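Side-chain contacts in putative TOXIN related protein (Parabacteroides distasonis ATCC 8503, PDB 3K0Y), which is of unknown function but combines an N-terminal OB-type barrel with a C-terminal beta sandwich, as in NigD-like proteins: residues K87-N92 and L173-D178; N111-W114 and Y119-I122; T17-G22 and Y27-D32; L150-N155 and G167-N172; P44-Q47 and N51-A54. One frame throughout, in Å; residues are numbered along the deposited sequence.

Contact 1 of 5, residues K87-N92 and L173-D178; sequences KSIAKN and LSSLPD
I89 carries the apolar part of this contact for the 87-92 segment, and the atom that does the touching is its terminal methyl. CD1 comes within 3.8 Å of L176 CD2, the two side chains crossing at about a right angle, so that the contact is one of branch ends and not of chains lying alongside each other. A looser approach, 4.3 Å between I89 CD1 and L173 CD2, brings in the second leucine. The methyl is carried there because CG1 stands beside the backbone N (chi1 -73°) and the chain then runs out nearly straight to CD1. L173 and L176 are the two ends of a type I beta turn closed by the backbone bond L176 N to L173 O, 3.0 Å; L173 sets off away from I89, and it is the CD2 methyls of the two leucines that come back to it. The turn follows strand 163-172 in the C-terminal beta sandwich. Both leucines also pack on L186 and Y203 of the second sheet, and I89 reaches L138 in that same sheet, so the two leucines sit between the sheets, with I89 at the margin.

Polar contact between the segments is indirect. A water accepts from I89 N at 3.1 Å and lies 2.7 Å from S175 OG, thereby bridging a backbone amide to a side-chain hydroxyl. With chi1 at 70°, S175 OG is held between its own backbone N and carbonyl carbon; from there it also sits 3.5 Å from I89 CD1, a plain van der Waals contact on the exposed S175.

Contact 2 of 5, residues N111-W114 and Y119-I122; sequences NNMW and YLNI
M113 and I122 form an antiparallel non-hydrogen-bonded pair (CA to CA 4.6 Å), followed by the hydrogen-bonded pair of W114 with N121. The main chains of that second pair exchange W114 N to N121 O at 2.9 Å and N121 N to W114 O at 2.8 Å. W114 O accepts a second hydrogen bond, from N121 ND2 at 3.3 Å. That donor lies above the carbonyl plane, 40° out of it, although the oxygen is close to the plane of the N121 amide.

The indole is folded over its partner. With chi1 at 75° its CG lies between the backbone N and the carbonyl carbon, which swings the ring across to N121. CB of N121 sits over the face of the six-membered ring, 3.4 Å from the centroid, a CH-pi contact; the amide plane is tilted only 21° from the ring. Each polar end has a partner elsewhere: W114 NE1 bonds D31, and N121 OD1 bonds R53.

On the other face of the sheet, selenomethionine M113 uses CG as its main contact, 3.8 Å from L120 CD1 and 4.0 Å from I122 CG1.

The segments belong to the beta hairpin of strands 113-116 and 119-128. Strand 119-128 pairs on its far side with strand 163-172, M113 and L120 pack against V188 of strand 184-192 in the facing sheet of the sandwich, and the W114-N121 face meets V15 of strand 11-22 in the OB domain.

Contact 3 of 5, residues T17-G22 and Y27-D32; sequences TVVPEG and YLRLDD
T17 and V19 each form an antiparallel hydrogen-bonded pair, with R29 and Y27 respectively, and V18 with L28 is the non-hydrogen-bonded pair between them; the short strand axes approach to 4.7 Å at 145° between their directions. Four backbone bonds span the pairs, for example R29 N to T17 O at 2.8 Å and V19 N to Y27 O at 2.8 Å.

Side chains of V19 and Y27 run side by side. CB of V19 lies over the phenol ring, 4.0 Å from its centroid and 13° off the normal, a CH-pi contact. The tyrosine ring can cover the valine because its CG is held between backbone N and carbonyl carbon (chi1 71°). E21 OE2 approaches the same ring at its edge, 3.7 Å from CD2 of Y27, and the ring of W37 meets Y27 edge-to-face.

This is the first hairpin of the OB barrel, whose strands close in the order 1-2-3-5-4-1; V18 and L28 meet on one face, V18 CG2 to L28 CD2 at 4.0 Å, with Y46 also against V18.

On the face of T17, V19 and R29, the arginine chain bends at chi3, bringing its guanidinium NH1 to within 3.3 Å of V19 CG2. D117, in the turn of the 113-128 hairpin, takes both polar ends: R29 NE in a salt bridge and T17 OG1 in a hydrogen bond.

Contact 4 of 5, residues L150-N155 and G167-N172; sequences LEFRHN and GRVAFN
F152 and F171 meet ring to ring, and this apolar pair is most of the contact. The closest atoms are F152 CD1 and F171 CE2 at 3.7 Å, and F152 CE1 is 3.9 Å from F171 CZ. CE2 and CZ of F171 arrive at the edge of the F152 ring near its plane. The two side chains cross at about a right angle. F152 gets across because its CG is anti to the backbone N (chi1 174°), which projects the ring into the space between the strands, whose CA atoms are 9.9 Å apart at F152 and F171. V169 adds a methyl, CG1, at 4.1 Å from F152 CE1. Its other methyl, CG2, lies 3.7 Å above the plane of F171, offset toward the rim, and probably restricts the turning of that ring.

The salt bridge E151-R153 lies within one strand and takes no part across the contact. On the other face of strand 149-155, R153 grips E151 side-on, NE at 2.9 Å and NH2 at 2.7 Å from the same oxygen, OE1, which both reach from one face of the carboxylate. R153 NH1 turns to D98 as a second acidic partner, which probably helps keep this buried charge neutralised.

The two strands belong to different sheets, which face each other in the beta sandwich; the CA separation fits this. Strand 149-155 lies between 135-139 and 184-192, strand 163-172 between 74-88 and 119-128; F124 meets the F152 ring edge-to-face, and I122 packs on both F152 and V169.

Contact 5 of 5, residues P44-Q47 and N51-A54; sequences PNYQ and NQRA
Y46 is the residue of the 44-47 loop that reaches across to strand 52-62; the nearest CA in 51-54, that of A54, is 11.5 Å from the CA of Y46. CB heads toward the strand and the anti CG (chi1 177°) carries the ring on in that direction. The hydroxyl end does the touching: OH lies 4.5 Å from Q52 CG and equally 4.5 Å from A54 CB, two loose contacts on residues two apart, on the same side of the strand. No polar bond links the two segments; the hydroxyl instead hydrogen-bonds N83 on strand 74-88.

In the OB barrel, strand 52-62 lies between strands 11-22 and 74-88, and the alternation of its side chains turns Q52 and A54 toward Y46 while R53 points away. The phenol also packs on V18 and I81 from the strands either side, and meets the ring of Y26 with planes at about 55°. Q47 follows, with a weak hydrogen bond from NE2 to N24.

The amide of Q52 is folded back on its own strand: NE2 donates to R53 O at 2.9 Å, nearly linear at 171° and on a carbonyl lone pair. That leaves aliphatic CG toward the tyrosine, while on the opposite side R53 takes T17, D31 and N121.

Contacts 2 and 4 are buried in or beside the sandwich interior, contact 5 is buried but slight, and contacts 1 and 3 run out to the surface. Backbone pairing defines the two hairpins, contacts 2 and 3; contacts 1, 4 and 5 rest on side chains, with a water added in contact 1. Strand 74-88 of contact 1 runs beside strand 163-172 of contact 4, with a probable hydrogen bond K87 O to N172 N, 2.9 Å, and contact 2 adjoins contact 4 through L120 O to F171 N, 2.8 Å. Between the domains the links are largely polar, with Y119 and A170 packing on R53, which joins D31 and T17 of contact 3 to N121; W114 also reaches D31.

Contact 1 of 5, residues K87-N92 and L173-D178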
# COMPACT_ATOMS: atom_id res chain seq x y z
N LYS A 87 5.80 -0.79 -2.73
CA LYS A 87 6.99 -1.45 -2.30
C LYS A 87 6.68 -2.82 -1.74
O LYS A 87 5.55 -3.10 -1.32
CB LYS A 87 7.67 -0.61 -1.24
CG LYS A 87 8.18 0.72 -1.78
CD LYS A 87 8.74 1.62 -0.65
CE LYS A 87 10.05 1.21 -0.25
NZ LYS A 87 10.65 2.19 0.65
N SER A 88 7.69 -3.67 -1.63
CA SER A 88 7.48 -4.88 -0.91
C SER A 88 7.95 -4.67 0.51
O SER A 88 8.47 -3.58 0.86
CB SER A 88 8.06 -6.06 -1.65
OG SER A 88 9.38 -5.85 -1.78
N ILE A 89 7.60 -5.62 1.37
CA ILE A 89 8.03 -5.63 2.77
C ILE A 89 9.59 -5.57 2.80
O ILE A 89 10.25 -6.32 2.08
CB ILE A 89 7.47 -6.87 3.51
CG1 ILE A 89 5.96 -6.74 3.78
CG2 ILE A 89 8.20 -7.10 4.88
CD1 ILE A 89 5.24 -8.03 4.17
N ALA A 90 10.19 -4.70 3.61
CA ALA A 90 11.66 -4.55 3.62
C ALA A 90 12.34 -5.55 4.58
O ALA A 90 11.71 -6.15 5.47
CB ALA A 90 12.06 -3.12 3.94
N LYS A 91 13.64 -5.73 4.41
CA LYS A 91 14.35 -6.68 5.24
C LYS A 91 14.41 -6.16 6.69
O LYS A 91 14.63 -4.96 6.92
CB LYS A 91 15.77 -6.89 4.68
N ASN A 92 14.20 -7.05 7.66
CA ASN A 92 14.40 -6.71 9.05
C ASN A 92 15.90 -6.38 9.17
O ASN A 92 16.74 -6.98 8.47
CB ASN A 92 13.97 -7.86 10.01
CG ASN A 92 14.06 -7.47 11.48
OD1 ASN A 92 14.07 -6.29 11.79
ND2 ASN A 92 14.10 -8.45 12.40
N LEU A 173 1.78 -7.59 -0.04
CA LEU A 173 1.79 -8.57 1.07
C LEU A 173 2.05 -10.00 0.64
O LEU A 173 1.91 -10.92 1.44
CB LEU A 173 0.47 -8.53 1.84
CG LEU A 173 0.15 -7.18 2.46
CD1 LEU A 173 -1.21 -7.18 3.16
CD2 LEU A 173 1.24 -6.77 3.40
N SER A 174 2.41 -10.19 -0.61
CA SER A 174 2.46 -11.54 -1.14
C SER A 174 3.58 -12.38 -0.52
O SER A 174 3.59 -13.57 -0.70
CB SER A 174 2.59 -11.48 -2.67
OG SER A 174 3.86 -11.01 -3.04
N SER A 175 4.52 -11.75 0.20
CA SER A 175 5.62 -12.41 0.90
C SER A 175 5.22 -12.87 2.30
O SER A 175 6.05 -13.46 2.98
CB SER A 175 6.81 -11.42 1.03
OG SER A 175 6.50 -10.38 1.96
N LEU A 176 4.00 -12.59 2.75
CA LEU A 176 3.55 -13.13 4.03
C LEU A 176 3.27 -14.63 3.85
O LEU A 176 2.92 -15.05 2.75
CB LEU A 176 2.30 -12.44 4.55
CG LEU A 176 2.46 -10.96 4.96
CD1 LEU A 176 1.07 -10.42 5.34
CD2 LEU A 176 3.49 -10.77 6.07
N PRO A 177 3.43 -15.43 4.92
CA PRO A 177 3.16 -16.86 4.74
C PRO A 177 1.72 -17.11 4.31
O PRO A 177 0.78 -16.38 4.71
CB PRO A 177 3.50 -17.50 6.11
CG PRO A 177 4.16 -16.41 6.97
CD PRO A 177 3.71 -15.07 6.33
N ASP A 178 1.55 -18.13 3.47
CA ASP A 178 0.23 -18.47 2.95
C ASP A 178 -0.69 -18.76 4.13
O ASP A 178 -0.31 -19.44 5.04
CB ASP A 178 0.27 -19.66 2.01
CG ASP A 178 -0.96 -19.72 1.10
OD1 ASP A 178 -2.10 -19.70 1.61
OD2 ASP A 178 -0.79 -19.76 -0.14
O HOH W 1 6.28 -8.23 0.35

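Contact 2 of 5, residues N111-W114 and Y119-I122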
# COMPACT_ATOMS: atom_id res chain seq x y z
N ASN A 111 -9.60 3.84 8.92
CA ASN A 111 -10.20 3.76 7.58
C ASN A 111 -9.22 4.23 6.55
O ASN A 111 -9.49 4.07 5.39
CB ASN A 111 -11.59 4.40 7.44
CG ASN A 111 -12.56 3.76 8.35
OD1 ASN A 111 -12.32 2.67 8.87
ND2 ASN A 111 -13.65 4.42 8.58
N ASN A 112 -8.07 4.75 7.00
CA ASN A 112 -7.02 5.26 6.12
C ASN A 112 -5.94 4.20 6.00
O ASN A 112 -4.86 4.43 5.41
CB ASN A 112 -6.46 6.64 6.60
CG ASN A 112 -7.39 7.85 6.21
OD1 ASN A 112 -8.33 7.70 5.46
ND2 ASN A 112 -7.06 9.05 6.70
N MSE A 113 -6.20 3.04 6.60
CA MSE A 113 -5.36 1.87 6.35
C MSE A 113 -6.25 0.72 5.94
O MSE A 113 -7.17 0.40 6.63
CB MSE A 113 -4.62 1.47 7.63
CG MSE A 113 -3.54 0.49 7.31
SE MSE A 113 -2.43 -0.16 8.79
CE MSE A 113 -1.76 1.42 9.52
N TRP A 114 -5.99 0.08 4.79
CA TRP A 114 -6.85 -1.02 4.40
C TRP A 114 -6.16 -2.03 3.53
O TRP A 114 -5.22 -1.68 2.83
CB TRP A 114 -8.12 -0.49 3.72
CG TRP A 114 -7.93 0.01 2.33
CD1 TRP A 114 -8.24 -0.65 1.18
CD2 TRP A 114 -7.38 1.27 1.93
NE1 TRP A 114 -7.93 0.11 0.10
CE2 TRP A 114 -7.38 1.29 0.53
CE3 TRP A 114 -6.92 2.39 2.62
CZ2 TRP A 114 -6.94 2.38 -0.20
CZ3 TRP A 114 -6.47 3.50 1.87
CH2 TRP A 114 -6.50 3.47 0.49
N TYR A 119 -2.53 -5.87 -1.20
CA TYR A 119 -1.67 -4.82 -0.70
C TYR A 119 -2.21 -4.29 0.59
O TYR A 119 -3.42 -4.27 0.80
CB TYR A 119 -1.61 -3.66 -1.68
CG TYR A 119 -0.97 -4.02 -2.98
CD1 TYR A 119 -1.72 -4.60 -3.98
CD2 TYR A 119 0.39 -3.78 -3.21
CE1 TYR A 119 -1.16 -4.95 -5.19
CE2 TYR A 119 0.97 -4.14 -4.41
CZ TYR A 119 0.18 -4.71 -5.39
OH TYR A 119 0.72 -5.05 -6.56
N LEU A 120 -1.31 -3.83 1.44
CA LEU A 120 -1.67 -2.94 2.51
C LEU A 120 -1.55 -1.51 1.98
O LEU A 120 -0.46 -1.08 1.63
CB LEU A 120 -0.76 -3.14 3.71
CG LEU A 120 -1.02 -2.25 4.92
CD1 LEU A 120 -2.37 -2.66 5.60
CD2 LEU A 120 0.11 -2.17 5.93
N ASN A 121 -2.65 -0.78 2.04
CA ASN A 121 -2.77 0.56 1.55
C ASN A 121 -2.85 1.53 2.71
O ASN A 121 -3.57 1.29 3.67
CB ASN A 121 -4.02 0.68 0.71
CG ASN A 121 -3.99 -0.21 -0.49
OD1 ASN A 121 -3.40 0.13 -1.51
ND2 ASN A 121 -4.64 -1.38 -0.40
N ILE A 122 -2.09 2.61 2.63
CA ILE A 122 -2.04 3.57 3.65
C ILE A 122 -2.13 4.97 3.08
O ILE A 122 -1.51 5.26 2.08
CB ILE A 122 -0.75 3.47 4.50
CG1 ILE A 122 -0.60 2.08 5.10
CG2 ILE A 122 -0.81 4.50 5.62
CD1 ILE A 122 0.72 1.85 5.90

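Contact 3 of 5, residues T17-G22 and Y27-D32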
# COMPACT_ATOMS: atom_id res chain seq x y z
N THR A 17 -4.69 -1.42 -8.99
CA THR A 17 -3.47 -2.06 -9.44
C THR A 17 -3.38 -2.04 -10.97
O THR A 17 -4.31 -2.40 -11.66
CB THR A 17 -3.35 -3.48 -8.92
OG1 THR A 17 -3.56 -3.46 -7.50
CG2 THR A 17 -1.91 -4.10 -9.31
N VAL A 18 -2.23 -1.59 -11.46
CA VAL A 18 -1.93 -1.57 -12.86
C VAL A 18 -1.48 -2.97 -13.28
O VAL A 18 -0.53 -3.53 -12.73
CB VAL A 18 -0.77 -0.56 -13.19
CG1 VAL A 18 -0.39 -0.66 -14.69
CG2 VAL A 18 -1.15 0.89 -12.87
N VAL A 19 -2.13 -3.54 -14.27
CA VAL A 19 -1.65 -4.84 -14.77
C VAL A 19 -1.24 -4.73 -16.23
O VAL A 19 -2.09 -4.64 -17.09
CB VAL A 19 -2.71 -5.95 -14.59
CG1 VAL A 19 -2.10 -7.29 -14.99
CG2 VAL A 19 -3.22 -5.99 -13.13
N PRO A 20 0.08 -4.72 -16.51
CA PRO A 20 0.57 -4.69 -17.91
C PRO A 20 0.11 -5.84 -18.79
O PRO A 20 -0.30 -6.87 -18.28
CB PRO A 20 2.09 -4.76 -17.74
CG PRO A 20 2.34 -4.18 -16.38
CD PRO A 20 1.20 -4.66 -15.55
N GLU A 21 0.21 -5.67 -20.10
CA GLU A 21 0.00 -6.77 -21.06
C GLU A 21 1.01 -6.80 -22.22
O GLU A 21 1.51 -7.87 -22.59
CB GLU A 21 -1.40 -6.68 -21.64
CG GLU A 21 -2.49 -7.00 -20.64
CD GLU A 21 -3.85 -6.75 -21.22
OE1 GLU A 21 -4.00 -5.69 -21.87
OE2 GLU A 21 -4.76 -7.60 -21.03
N GLY A 22 1.29 -5.64 -22.81
CA GLY A 22 2.28 -5.52 -23.87
C GLY A 22 2.48 -4.06 -24.27
O GLY A 22 1.52 -3.29 -24.30
N TYR A 27 -4.44 -3.12 -18.03
CA TYR A 27 -5.76 -2.91 -17.41
C TYR A 27 -5.60 -2.61 -15.92
O TYR A 27 -4.50 -2.67 -15.40
CB TYR A 27 -6.71 -4.07 -17.70
CG TYR A 27 -6.43 -5.37 -17.01
CD1 TYR A 27 -6.95 -5.63 -15.77
CD2 TYR A 27 -5.69 -6.35 -17.63
CE1 TYR A 27 -6.72 -6.82 -15.15
CE2 TYR A 27 -5.45 -7.55 -17.03
CZ TYR A 27 -5.97 -7.78 -15.80
OH TYR A 27 -5.73 -8.98 -15.18
N LEU A 28 -6.68 -2.24 -15.27
CA LEU A 28 -6.65 -1.82 -13.87
C LEU A 28 -7.49 -2.76 -13.06
O LEU A 28 -8.61 -3.07 -13.47
CB LEU A 28 -7.20 -0.41 -13.72
CG LEU A 28 -6.37 0.65 -14.42
CD1 LEU A 28 -7.21 1.89 -14.59
CD2 LEU A 28 -5.10 0.96 -13.64
N ARG A 29 -6.96 -3.19 -11.92
CA ARG A 29 -7.68 -4.08 -10.99
C ARG A 29 -8.08 -3.32 -9.70
O ARG A 29 -7.23 -2.80 -9.00
CB ARG A 29 -6.83 -5.31 -10.65
CG ARG A 29 -7.65 -6.40 -9.93
CD ARG A 29 -7.01 -7.76 -9.96
NE ARG A 29 -5.70 -7.72 -9.32
CZ ARG A 29 -4.53 -7.95 -9.92
NH1 ARG A 29 -4.48 -8.30 -11.19
NH2 ARG A 29 -3.41 -7.85 -9.24
N LEU A 30 -9.36 -3.22 -9.42
CA LEU A 30 -9.83 -2.47 -8.27
C LEU A 30 -9.75 -3.34 -7.03
O LEU A 30 -9.59 -4.55 -7.16
CB LEU A 30 -11.26 -1.99 -8.48
CG LEU A 30 -11.53 -1.01 -9.61
CD1 LEU A 30 -13.08 -0.66 -9.67
CD2 LEU A 30 -10.68 0.23 -9.43
N ASP A 31 -9.85 -2.75 -5.83
CA ASP A 31 -9.83 -3.55 -4.60
C ASP A 31 -10.94 -4.64 -4.57
O ASP A 31 -10.67 -5.77 -4.21
CB ASP A 31 -9.92 -2.66 -3.36
CG ASP A 31 -8.67 -1.78 -3.15
OD1 ASP A 31 -7.59 -2.06 -3.67
OD2 ASP A 31 -8.78 -0.77 -2.44
N ASP A 32 -12.16 -4.33 -4.99
CA ASP A 32 -13.24 -5.36 -5.00
C ASP A 32 -13.09 -6.34 -6.17
O ASP A 32 -14.01 -7.08 -6.48
CB ASP A 32 -14.63 -4.70 -5.05
CG ASP A 32 -14.84 -3.84 -6.29
OD1 ASP A 32 -13.90 -3.69 -7.10
OD2 ASP A 32 -15.94 -3.28 -6.46

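Contact 4 of 5, residues L150-N155 and G167-N172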
# COMPACT_ATOMS: atom_id res chain seq x y z
N LEU A 150 3.29 -6.52 11.75
CA LEU A 150 4.12 -5.64 10.93
C LEU A 150 4.29 -4.28 11.57
O LEU A 150 3.51 -3.90 12.46
CB LEU A 150 3.52 -5.50 9.55
CG LEU A 150 3.19 -6.79 8.81
CD1 LEU A 150 2.17 -6.49 7.67
CD2 LEU A 150 4.43 -7.39 8.22
N GLU A 151 5.33 -3.56 11.15
CA GLU A 151 5.55 -2.19 11.59
C GLU A 151 5.66 -1.27 10.38
O GLU A 151 6.44 -1.53 9.46
CB GLU A 151 6.84 -2.06 12.39
CG GLU A 151 6.90 -2.81 13.62
CD GLU A 151 8.27 -2.68 14.36
OE1 GLU A 151 9.27 -2.19 13.79
OE2 GLU A 151 8.31 -3.10 15.52
N PHE A 152 4.87 -0.21 10.38
CA PHE A 152 4.94 0.80 9.39
C PHE A 152 5.94 1.81 9.90
O PHE A 152 5.78 2.37 10.96
CB PHE A 152 3.58 1.46 9.17
CG PHE A 152 3.63 2.64 8.24
CD1 PHE A 152 4.01 2.48 6.92
CD2 PHE A 152 3.32 3.90 8.69
CE1 PHE A 152 4.07 3.56 6.07
CE2 PHE A 152 3.35 4.99 7.84
CZ PHE A 152 3.72 4.83 6.51
N ARG A 153 6.97 2.05 9.12
CA ARG A 153 8.09 2.86 9.52
C ARG A 153 8.26 4.09 8.61
O ARG A 153 8.00 4.02 7.39
CB ARG A 153 9.32 1.97 9.46
CG ARG A 153 9.28 0.83 10.44
CD ARG A 153 9.87 1.34 11.67
NE ARG A 153 10.18 0.33 12.64
CZ ARG A 153 10.97 0.57 13.68
NH1 ARG A 153 11.51 1.75 13.83
NH2 ARG A 153 11.18 -0.38 14.56
N HIS A 154 8.64 5.21 9.24
CA HIS A 154 8.82 6.49 8.57
C HIS A 154 10.08 7.14 9.09
O HIS A 154 10.24 7.33 10.32
CB HIS A 154 7.59 7.36 8.81
CG HIS A 154 7.74 8.81 8.43
ND1 HIS A 154 7.62 9.81 9.36
CD2 HIS A 154 7.88 9.43 7.24
CE1 HIS A 154 7.75 10.99 8.77
NE2 HIS A 154 7.92 10.79 7.48
N ASN A 155 10.99 7.43 8.16
CA ASN A 155 12.20 8.22 8.46
C ASN A 155 12.17 9.53 7.70
O ASN A 155 12.24 9.53 6.48
CB ASN A 155 13.45 7.47 8.04
CG ASN A 155 14.68 7.86 8.85
OD1 ASN A 155 14.82 8.98 9.29
ND2 ASN A 155 15.56 6.90 9.05
N GLY A 167 0.51 11.61 2.40
CA GLY A 167 1.15 10.69 1.50
C GLY A 167 0.39 9.39 1.41
O GLY A 167 -0.22 8.95 2.37
N ARG A 168 0.57 8.73 0.27
CA ARG A 168 0.01 7.44 0.02
C ARG A 168 1.11 6.41 -0.28
O ARG A 168 2.14 6.70 -0.88
CB ARG A 168 -0.95 7.50 -1.14
CG ARG A 168 -2.22 8.26 -0.87
CD ARG A 168 -3.07 8.22 -2.12
NE ARG A 168 -4.39 8.78 -1.93
CZ ARG A 168 -5.43 8.18 -1.40
NH1 ARG A 168 -5.40 6.92 -0.96
NH2 ARG A 168 -6.54 8.86 -1.33
N VAL A 169 0.88 5.19 0.16
CA VAL A 169 1.77 4.08 -0.11
C VAL A 169 0.95 2.79 -0.19
O VAL A 169 -0.14 2.66 0.41
CB VAL A 169 2.89 4.02 0.99
CG1 VAL A 169 2.26 3.72 2.41
CG2 VAL A 169 3.97 3.03 0.62
N ALA A 170 1.49 1.80 -0.88
CA ALA A 170 0.95 0.45 -0.95
C ALA A 170 2.09 -0.53 -0.78
O ALA A 170 3.15 -0.34 -1.40
CB ALA A 170 0.27 0.23 -2.29
N PHE A 171 1.89 -1.52 0.09
CA PHE A 171 2.88 -2.58 0.33
C PHE A 171 2.35 -3.95 -0.13
O PHE A 171 1.25 -4.38 0.25
CB PHE A 171 3.25 -2.65 1.82
CG PHE A 171 3.90 -1.39 2.34
CD1 PHE A 171 5.23 -1.10 2.05
CD2 PHE A 171 3.22 -0.51 3.17
CE1 PHE A 171 5.84 0.04 2.54
CE2 PHE A 171 3.86 0.63 3.69
CZ PHE A 171 5.13 0.91 3.38
N ASN A 172 3.13 -4.62 -0.97
CA ASN A 172 2.74 -5.91 -1.50
C ASN A 172 2.88 -6.91 -0.36
O ASN A 172 3.95 -7.06 0.23
CB ASN A 172 3.65 -6.24 -2.70
CG ASN A 172 3.18 -7.43 -3.49
OD1 ASN A 172 2.67 -8.39 -2.93
ND2 ASN A 172 3.45 -7.42 -4.80

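Contact 5 of 5, residues P44-Q47 and N51-A54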
# COMPACT_ATOMS: atom_id res chain seq x y z
N PRO A 44 -1.68 8.81 -22.93
CA PRO A 44 -1.36 7.63 -23.73
C PRO A 44 0.08 7.14 -23.59
O PRO A 44 0.37 6.01 -24.00
CB PRO A 44 -1.66 8.08 -25.17
CG PRO A 44 -1.50 9.57 -25.12
CD PRO A 44 -2.01 9.98 -23.77
N ASN A 45 0.97 7.96 -23.00
CA ASN A 45 2.38 7.62 -22.86
C ASN A 45 2.71 7.08 -21.47
O ASN A 45 3.86 6.98 -21.11
CB ASN A 45 3.25 8.85 -23.18
CG ASN A 45 3.12 9.30 -24.61
OD1 ASN A 45 3.01 8.48 -25.50
ND2 ASN A 45 3.11 10.60 -24.84
N TYR A 46 1.68 6.72 -20.71
CA TYR A 46 1.83 6.14 -19.39
C TYR A 46 2.54 4.80 -19.53
O TYR A 46 2.19 4.01 -20.40
CB TYR A 46 0.42 5.92 -18.77
CG TYR A 46 0.47 5.26 -17.42
CD1 TYR A 46 0.84 5.98 -16.29
CD2 TYR A 46 0.20 3.91 -17.28
CE1 TYR A 46 0.93 5.37 -15.05
CE2 TYR A 46 0.28 3.30 -16.04
CZ TYR A 46 0.66 4.04 -14.92
OH TYR A 46 0.72 3.44 -13.67
N GLN A 47 3.49 4.54 -18.66
CA GLN A 47 4.23 3.28 -18.71
C GLN A 47 3.76 2.35 -17.59
O GLN A 47 4.05 2.58 -16.43
CB GLN A 47 5.74 3.54 -18.64
CG GLN A 47 6.62 2.26 -18.72
CD GLN A 47 6.54 1.52 -20.09
OE1 GLN A 47 6.26 0.31 -20.12
NE2 GLN A 47 6.78 2.25 -21.20
N ASN A 51 2.95 -4.83 -10.66
CA ASN A 51 2.87 -4.66 -9.19
C ASN A 51 2.98 -3.21 -8.69
O ASN A 51 3.71 -2.90 -7.75
CB ASN A 51 3.91 -5.57 -8.56
CG ASN A 51 3.82 -6.98 -9.11
OD1 ASN A 51 4.73 -7.44 -9.81
ND2 ASN A 51 2.71 -7.64 -8.86
N GLN A 52 2.25 -2.31 -9.35
CA GLN A 52 2.31 -0.88 -9.09
C GLN A 52 0.87 -0.47 -8.85
O GLN A 52 -0.01 -0.85 -9.62
CB GLN A 52 2.86 -0.17 -10.33
CG GLN A 52 2.80 1.30 -10.31
CD GLN A 52 3.73 1.91 -9.29
OE1 GLN A 52 4.92 1.72 -9.35
NE2 GLN A 52 3.18 2.70 -8.39
N ARG A 53 0.63 0.29 -7.79
CA ARG A 53 -0.72 0.85 -7.59
C ARG A 53 -0.73 2.30 -8.02
O ARG A 53 0.33 2.94 -8.10
CB ARG A 53 -1.13 0.74 -6.13
CG ARG A 53 -1.05 -0.66 -5.58
CD ARG A 53 -2.24 -0.94 -4.63
NE ARG A 53 -3.38 -1.43 -5.40
CZ ARG A 53 -4.63 -1.49 -4.93
NH1 ARG A 53 -4.91 -1.05 -3.71
NH2 ARG A 53 -5.56 -1.99 -5.69
N ALA A 54 -1.92 2.82 -8.27
CA ALA A 54 -2.10 4.18 -8.74
C ALA A 54 -3.43 4.72 -8.24
O ALA A 54 -4.36 3.96 -8.00
CB ALA A 54 -2.03 4.28 -10.25